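Transcription factor TAU 138 KDA subunit (PDB 5AIM) is part of the tauB domain of TFIIIC, which binds boxB promoter sites of tRNA genes, and is represented here by its central extended winged-helix domain. Local coordinates at residues S8-S11 and L12-R16; A29-E33 and Q34-S38; V85-D88 and A89-R92. One frame throughout, in Å; residues are numbered along the deposited sequence.

Overall arrangement
The three contacts follow one another along the chain of the central extended winged-helix domain, and each is local. Contact 1 is on helix 5-24, contact 2 is the turn from strand 28-30 into helix 33-43, and contact 3 is the start of helix 87-96. Centre to centre, contact 2 is about 18 Å from each of the others, while contacts 1 and 3, about 27 Å apart, lie on opposite sides of the chain's centre. Strand 28-30 edges the three-stranded antiparallel sheet, of order 1-3-2. Contact 2, the most buried, joins this strand to helix 33-43, whereas contacts 1 and 3 are surface sites on the first and last helices.

Contact 1 (S8-S11 and L12-R16); sequences SLRS and LQRQR
In helix 5-24, the first helix of the extended winged-helix domain, residues 8-11 meet residues 12-16 one turn further on, and Ser-11, Arg-14 and Gln-15 carry the side-chain contacts. The backbone supplies the frame: Leu-12, Gln-13, Arg-14 and Gln-15 each donate N-H to the carbonyl four residues earlier, as in Gln-15 N to Ser-11 O at 2.9 Å. With its OG turned anti to the backbone N (chi1 166°), Ser-11 accepts a weak hydrogen bond from Gln-15 NE2 at 3.3 Å. The same hydroxyl is hydrogen-bonded to Asp-57 OD1, so the small serine suits a place where helix 52-63 comes close. Arg-14 bends at chi3 (-60°) and folds back over the preceding turn. Its guanidinium lies with one face over Arg-10 O, which sits 3.7 Å from the plane and above its centre, and Arg-14 NH2 is 3.5 Å from Ser-11 CA. The methylene stem follows the same path, Arg-14 CG lying 3.4 Å from Arg-10 O. Arg-14 NE makes a salt bridge to Asp-57 OD2. That carboxylate probably offsets the like charge of Arg-10, whose NE is 4.5 Å from Arg-14 NH1 in one of its two conformers. On another side of the helix a water donates to Leu-9 O at 2.8 Å and accepts from Arg-16 NH1 at 2.9 Å, in the plane of the guanidinium. Through the water the long Arg-16 is linked to a carbonyl that also accepts from Gln-13 N. Contacts of this kind, from one residue to the fourth after it, are those of a regular alpha-helix, here with Ser-11, Arg-14 and Gln-15 turned to helix 52-63 of the winged-helix fold.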
loop_
_atom_site.group_PDB
_atom_site.type_symbol
_atom_site.label_atom_id
_atom_site.label_comp_id
_atom_site.label_asym_id
_atom_site.label_seq_id
_atom_site.Cartn_x
_atom_site.Cartn_y
_atom_site.Cartn_z
ATOM N N SER A 8 13.861 -4.459 12.275
ATOM C CA SER A 8 12.972 -5.475 11.721
ATOM C C SER A 8 11.549 -5.330 12.281
ATOM O O SER A 8 10.543 -5.417 11.538
ATOM C CB SER A 8 13.526 -6.863 12.026
ATOM O OG SER A 8 14.819 -7.003 11.468
ATOM N N LEU A 9 11.467 -5.116 13.595
ATOM C CA LEU A 9 10.179 -4.884 14.247
ATOM C C LEU A 9 9.469 -3.659 13.673
ATOM O O LEU A 9 8.243 -3.676 13.469
ATOM C CB LEU A 9 10.358 -4.755 15.764
ATOM C CG LEU A 9 10.679 -6.074 16.467
ATOM C CD1 LEU A 9 11.171 -5.813 17.881
ATOM C CD2 LEU A 9 9.462 -6.990 16.481
ATOM N N ARG A 10 10.217 -2.583 13.428
ATOM C CA ARG A 10 9.630 -1.400 12.796
ATOM C C ARG A 10 9.096 -1.713 11.391
ATOM O O ARG A 10 8.012 -1.234 10.989
ATOM C CB ARG A 10 10.638 -0.247 12.743
ATOM C CG ARG A 10 10.928 0.377 14.100
ATOM C CD ARG A 10 11.619 1.726 13.960
ATOM N NE ARG A 10 12.870 1.637 13.210
ATOM C CZ ARG A 10 14.059 1.376 13.746
ATOM N NH1 ARG A 10 14.185 1.169 15.051
ATOM N NH2 ARG A 10 15.129 1.321 12.967
ATOM N N SER A 11 9.844 -2.506 10.626
ATOM C CA SER A 11 9.330 -2.946 9.321
ATOM C C SER A 11 7.986 -3.681 9.455
ATOM O O SER A 11 7.028 -3.424 8.707
ATOM C CB SER A 11 10.339 -3.854 8.612
ATOM O OG SER A 11 9.750 -4.534 7.515
ATOM N N LEU A 12 7.913 -4.613 10.404
ATOM C CA LEU A 12 6.634 -5.298 10.639
ATOM C C LEU A 12 5.503 -4.351 11.064
ATOM O O LEU A 12 4.343 -4.510 10.634
ATOM C CB LEU A 12 6.794 -6.402 11.679
ATOM C CG LEU A 12 7.723 -7.543 11.270
ATOM C CD1 LEU A 12 7.894 -8.509 12.429
ATOM C CD2 LEU A 12 7.202 -8.276 10.039
ATOM N N GLN A 13 5.824 -3.385 11.922
ATOM C CA GLN A 13 4.836 -2.379 12.314
ATOM C C GLN A 13 4.300 -1.624 11.088
ATOM O O GLN A 13 3.074 -1.418 10.928
ATOM C CB GLN A 13 5.450 -1.402 13.323
ATOM C CG GLN A 13 4.457 -0.384 13.878
ATOM C CD GLN A 13 5.113 0.651 14.770
ATOM O OE1 GLN A 13 6.328 0.842 14.730
ATOM N NE2 GLN A 13 4.308 1.329 15.580
ATOM N N ARG A 14 5.217 -1.211 10.217
ATOM C CA ARG A 14 4.802 -0.520 8.995
ATOM C C ARG A 14 3.943 -1.407 8.082
ATOM O O ARG A 14 2.945 -0.940 7.501
ATOM C CB ARG A 14 6.011 0.045 8.240
ATOM C CG ARG A 14 6.682 1.192 8.981
ATOM C CD ARG A 14 7.793 1.841 8.174
ATOM N NE ARG A 14 8.864 0.904 7.830
ATOM C CZ ARG A 14 10.018 0.776 8.478
ATOM N NH1 ARG A 14 10.296 1.510 9.551
ATOM N NH2 ARG A 14 10.906 -0.112 8.042
ATOM N N GLN A 15 4.308 -2.681 7.951
ATOM C CA GLN A 15 3.450 -3.616 7.218
ATOM C C GLN A 15 2.041 -3.761 7.830
ATOM O O GLN A 15 1.026 -3.774 7.104
ATOM C CB GLN A 15 4.142 -4.976 7.069
ATOM C CG GLN A 15 5.387 -4.931 6.193
ATOM C CD GLN A 15 6.005 -6.286 6.020
ATOM O OE1 GLN A 15 5.393 -7.183 5.456
ATOM N NE2 GLN A 15 7.233 -6.449 6.505
ATOM N N ARG A 16 1.958 -3.864 9.154
ATOM C CA ARG A 16 0.640 -3.892 9.790
ATOM C C ARG A 16 -0.160 -2.633 9.465
ATOM O O ARG A 16 -1.385 -2.705 9.225
ATOM C CB ARG A 16 0.756 -4.054 11.308
ATOM C CG ARG A 16 1.242 -5.427 11.764
ATOM C CD ARG A 16 0.972 -5.643 13.256
ATOM N NE ARG A 16 1.494 -4.559 14.091
ATOM C CZ ARG A 16 2.744 -4.464 14.537
ATOM N NH1 ARG A 16 3.654 -5.389 14.240
ATOM N NH2 ARG A 16 3.090 -3.424 15.286
HETATM O O HOH W 1 6.364 -5.015 15.133
#

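Contact 2 (A29-E33 and Q34-S38); sequences AYLRE and QFYES
Phe-35 holds CG anti to its backbone N (chi1 178°) whereas Tyr-36 holds CG anti to its carbonyl carbon (chi1 -70°), and with these torsions Phe-35 turns to Ala-29 and Leu-31 while Tyr-36 meets Leu-31 from its hydroxyl end. Phe-35 CD1 rests 3.9 Å from Ala-29 CB, a methyl small enough to admit the ring beside strand 28-30, and Phe-35 CD2 is 3.9 Å from Leu-31 CD1. Leu-31 crosses Tyr-36 obliquely, Leu-31 CG being 3.5 Å from Tyr-36 OH. The Tyr-36 ring also touches Val-54 and Arg-55 of helix 52-63, and an alanine here would probably lose the ring's contact with Leu-31 and open a gap towards that helix. Arg-32 occupies the N-cap position: its O receives Tyr-36 N at 3.3 Å and, weakly, Phe-35 N. Its extended side chain runs alongside Gln-34, the Arg-32 guanidinium and Gln-34 amide planes 13° apart, with one guanidinium face over Tyr-30 CD2. Arg-32 NH2 makes a salt bridge to Glu-97. The chemistry is therefore divided: apolar branches fix the turn against the core, while the arginine's charge is paired with Glu-97 near the chain's end.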
loop_
_atom_site.group_PDB
_atom_site.type_symbol
_atom_site.label_atom_id
_atom_site.label_comp_id
_atom_site.label_asym_id
_atom_site.label_seq_id
_atom_site.Cartn_x
_atom_site.Cartn_y
_atom_site.Cartn_z
ATOM N N ALA A 29 -5.874 0.854 -3.888
ATOM C CA ALA A 29 -5.280 2.187 -3.867
ATOM C C ALA A 29 -4.199 2.341 -4.914
ATOM O O ALA A 29 -3.445 1.409 -5.180
ATOM C CB ALA A 29 -4.700 2.487 -2.496
ATOM N N TYR A 30 -4.140 3.520 -5.526
ATOM C CA TYR A 30 -2.973 3.898 -6.298
ATOM C C TYR A 30 -1.817 4.195 -5.349
ATOM O O TYR A 30 -2.002 4.815 -4.295
ATOM C CB TYR A 30 -3.274 5.123 -7.165
ATOM C CG TYR A 30 -4.061 4.838 -8.426
ATOM C CD1 TYR A 30 -3.691 3.812 -9.289
ATOM C CD2 TYR A 30 -5.161 5.612 -8.768
ATOM C CE1 TYR A 30 -4.402 3.560 -10.444
ATOM C CE2 TYR A 30 -5.877 5.371 -9.934
ATOM C CZ TYR A 30 -5.492 4.341 -10.767
ATOM O OH TYR A 30 -6.193 4.081 -11.925
ATOM N N LEU A 31 -0.629 3.738 -5.728
ATOM C CA LEU A 31 0.572 4.012 -4.964
ATOM C C LEU A 31 1.066 5.402 -5.336
ATOM O O LEU A 31 1.694 5.606 -6.373
ATOM C CB LEU A 31 1.623 2.941 -5.251
ATOM C CG LEU A 31 2.603 2.562 -4.146
ATOM C CD1 LEU A 31 1.855 2.067 -2.913
ATOM C CD2 LEU A 31 3.561 1.497 -4.675
ATOM N N ARG A 32 0.740 6.355 -4.472
ATOM C CA ARG A 32 1.019 7.762 -4.703
ATOM C C ARG A 32 0.914 8.481 -3.365
ATOM O O ARG A 32 0.599 7.864 -2.346
ATOM C CB ARG A 32 0.022 8.351 -5.706
ATOM C CG ARG A 32 -1.429 8.247 -5.244
ATOM C CD ARG A 32 -2.433 8.774 -6.261
ATOM N NE ARG A 32 -3.800 8.470 -5.840
ATOM C CZ ARG A 32 -4.890 8.753 -6.545
ATOM N NH1 ARG A 32 -4.795 9.343 -7.728
ATOM N NH2 ARG A 32 -6.082 8.424 -6.063
ATOM N N GLU A 33 1.159 9.784 -3.373
ATOM C CA GLU A 33 1.238 10.566 -2.135
ATOM C C GLU A 33 0.053 10.369 -1.189
ATOM O O GLU A 33 0.253 10.207 0.010
ATOM C CB GLU A 33 1.385 12.047 -2.471
ATOM C CG GLU A 33 1.539 12.956 -1.262
ATOM C CD GLU A 33 1.853 14.388 -1.656
ATOM O OE1 GLU A 33 0.957 15.071 -2.190
ATOM O OE2 GLU A 33 3.001 14.829 -1.432
ATOM N N GLN A 34 -1.166 10.371 -1.722
ATOM C CA GLN A 34 -2.369 10.226 -0.901
ATOM C C GLN A 34 -2.300 8.964 -0.029
ATOM O O GLN A 34 -2.631 8.982 1.188
ATOM C CB GLN A 34 -3.609 10.185 -1.804
ATOM C CG GLN A 34 -4.927 10.031 -1.062
ATOM C CD GLN A 34 -6.122 10.042 -1.994
ATOM O OE1 GLN A 34 -6.013 10.435 -3.157
ATOM N NE2 GLN A 34 -7.269 9.605 -1.490
ATOM N N PHE A 35 -1.860 7.862 -0.631
ATOM C CA PHE A 35 -1.764 6.609 0.105
ATOM C C PHE A 35 -0.714 6.692 1.211
ATOM O O PHE A 35 -0.971 6.323 2.381
ATOM C CB PHE A 35 -1.457 5.424 -0.812
ATOM C CG PHE A 35 -1.307 4.135 -0.060
ATOM C CD1 PHE A 35 -2.422 3.519 0.477
ATOM C CD2 PHE A 35 -0.064 3.565 0.145
ATOM C CE1 PHE A 35 -2.308 2.352 1.195
ATOM C CE2 PHE A 35 0.052 2.391 0.874
ATOM C CZ PHE A 35 -1.076 1.788 1.382
ATOM N N TYR A 36 0.479 7.159 0.863
ATOM C CA TYR A 36 1.539 7.273 1.855
ATOM C C TYR A 36 1.146 8.208 2.993
ATOM O O TYR A 36 1.459 7.953 4.164
ATOM C CB TYR A 36 2.845 7.719 1.199
ATOM C CG TYR A 36 3.457 6.660 0.315
ATOM C CD1 TYR A 36 4.073 5.548 0.871
ATOM C CD2 TYR A 36 3.437 6.772 -1.071
ATOM C CE1 TYR A 36 4.642 4.575 0.077
ATOM C CE2 TYR A 36 4.006 5.802 -1.874
ATOM C CZ TYR A 36 4.604 4.706 -1.292
ATOM O OH TYR A 36 5.175 3.737 -2.078
ATOM N N GLU A 37 0.439 9.281 2.657
ATOM C CA GLU A 37 -0.029 10.216 3.668
ATOM C C GLU A 37 -1.011 9.516 4.603
ATOM O O GLU A 37 -0.959 9.708 5.825
ATOM C CB GLU A 37 -0.686 11.438 3.020
ATOM C CG GLU A 37 -1.006 12.556 4.002
ATOM C CD GLU A 37 0.236 13.127 4.663
ATOM O OE1 GLU A 37 1.273 13.253 3.977
ATOM O OE2 GLU A 37 0.178 13.441 5.870
ATOM N N SER A 38 -1.916 8.718 4.042
ATOM C CA SER A 38 -2.824 7.926 4.881
ATOM C C SER A 38 -2.064 6.988 5.830
ATOM O O SER A 38 -2.401 6.908 7.030
ATOM C CB SER A 38 -3.823 7.115 4.059
ATOM O OG SER A 38 -4.759 7.954 3.405
#

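Contact 3 (V85-D88 and A89-R92); sequences VGED and AIQR
Charge dominates one side of the first two turns of helix 87-96, where Asp-88 and Arg-92 form a salt bridge one turn apart. A single oxygen, Asp-88 OD2, takes both donors: Arg-92 NE at 2.6 Å and Arg-92 NH2 at 2.7 Å. NH2 meets it nearly along the C-O bond, whereas NE comes from above the carboxylate plane, 37° out of it, and the carboxylate and guanidinium planes are inclined at 54°. The arginine bends at chi3 to bring its side edge round, and one of its faces lies over Asp-88 O.

Among uncharged donors, Gln-91 NE2 gives a hydrogen bond to Glu-87 OE2 at 2.7 Å, although Glu-87 has two conformers and the bond may be only partly populated. The same oxygen forms a salt bridge with Arg-70.

In the backbone, Gly-86 is the N-cap residue, and its O accepts Ile-90 N at 3.3 Å and, weakly, Ala-89 N. Its positive phi of 99° suits glycine, since a CB there would press on the carbonyl O of Val-85. A water bridges the cap, donating to Val-85 O at 2.9 Å and accepting from Ala-89 N.

Apolar contacts close the inner side. Val-85 CG2 touches Ala-89 CB at 3.8 Å, and Val-85 CG1 touches Ile-90 CG1 at 3.9 Å, the two branched side chains meeting beside a small alanine. Val-85 and Ile-90 both lean on Val-28 of strand 28-30, and Arg-70 belongs to strand 68-71, so this helix start is joined to both outermost strands of the sheet.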
loop_
_atom_site.group_PDB
_atom_site.type_symbol
_atom_site.label_atom_id
_atom_site.label_comp_id
_atom_site.label_asym_id
_atom_site.label_seq_id
_atom_site.Cartn_x
_atom_site.Cartn_y
_atom_site.Cartn_z
ATOM N N VAL A 85 -10.088 -8.592 -2.812
ATOM C CA VAL A 85 -11.043 -7.487 -2.878
ATOM C C VAL A 85 -12.038 -7.641 -4.034
ATOM O O VAL A 85 -13.176 -7.171 -3.950
ATOM C CB VAL A 85 -10.320 -6.124 -2.980
ATOM C CG1 VAL A 85 -9.629 -5.963 -4.337
ATOM C CG2 VAL A 85 -11.296 -4.978 -2.722
ATOM N N GLY A 86 -11.611 -8.299 -5.106
ATOM C CA GLY A 86 -12.467 -8.526 -6.261
ATOM C C GLY A 86 -12.214 -7.532 -7.383
ATOM O O GLY A 86 -12.022 -6.340 -7.142
ATOM N N GLU A 87 -12.237 -8.017 -8.618
ATOM C CA GLU A 87 -11.899 -7.182 -9.767
ATOM C C GLU A 87 -12.937 -6.089 -10.005
ATOM O O GLU A 87 -12.618 -5.027 -10.548
ATOM C CB GLU A 87 -11.746 -8.034 -11.029
ATOM C CG GLU A 87 -11.235 -7.253 -12.230
ATOM C CD GLU A 87 -9.841 -6.699 -12.027
ATOM O OE1 GLU A 87 -9.036 -7.346 -11.324
ATOM O OE2 GLU A 87 -9.554 -5.615 -12.571
ATOM N N ASP A 88 -14.176 -6.339 -9.599
ATOM C CA ASP A 88 -15.218 -5.324 -9.716
ATOM C C ASP A 88 -14.817 -4.059 -8.950
ATOM O O ASP A 88 -14.912 -2.942 -9.474
ATOM C CB ASP A 88 -16.554 -5.858 -9.198
ATOM C CG ASP A 88 -17.661 -4.824 -9.270
ATOM O OD1 ASP A 88 -18.257 -4.666 -10.356
ATOM O OD2 ASP A 88 -17.936 -4.170 -8.242
ATOM N N ALA A 89 -14.350 -4.242 -7.717
ATOM C CA ALA A 89 -13.918 -3.124 -6.885
ATOM C C ALA A 89 -12.709 -2.412 -7.486
ATOM O O ALA A 89 -12.622 -1.181 -7.475
ATOM C CB ALA A 89 -13.592 -3.619 -5.489
ATOM N N ILE A 90 -11.781 -3.194 -8.029
ATOM C CA ILE A 90 -10.594 -2.627 -8.648
ATOM C C ILE A 90 -11.006 -1.750 -9.835
ATOM O O ILE A 90 -10.577 -0.593 -9.947
ATOM C CB ILE A 90 -9.603 -3.733 -9.092
ATOM C CG1 ILE A 90 -9.081 -4.494 -7.866
ATOM C CG2 ILE A 90 -8.426 -3.136 -9.869
ATOM C CD1 ILE A 90 -8.258 -5.727 -8.204
ATOM N N GLN A 91 -11.846 -2.292 -10.713
ATOM C CA GLN A 91 -12.281 -1.531 -11.878
ATOM C C GLN A 91 -13.117 -0.318 -11.482
ATOM O O GLN A 91 -12.988 0.748 -12.090
ATOM C CB GLN A 91 -13.037 -2.423 -12.864
ATOM C CG GLN A 91 -12.157 -3.474 -13.526
ATOM C CD GLN A 91 -10.970 -2.878 -14.264
ATOM O OE1 GLN A 91 -11.024 -1.742 -14.737
ATOM N NE2 GLN A 91 -9.890 -3.644 -14.364
ATOM N N ARG A 92 -13.956 -0.467 -10.454
ATOM C CA ARG A 92 -14.729 0.671 -9.955
ATOM C C ARG A 92 -13.792 1.777 -9.474
ATOM O O ARG A 92 -13.995 2.960 -9.777
ATOM C CB ARG A 92 -15.684 0.249 -8.834
ATOM C CG ARG A 92 -17.073 -0.133 -9.326
ATOM C CD ARG A 92 -18.067 -0.318 -8.180
ATOM N NE ARG A 92 -17.938 -1.622 -7.530
ATOM C CZ ARG A 92 -17.303 -1.849 -6.382
ATOM N NH1 ARG A 92 -16.716 -0.861 -5.714
ATOM N NH2 ARG A 92 -17.257 -3.081 -5.894
HETATM O O HOH W 2 -15.166 -6.690 -5.960
#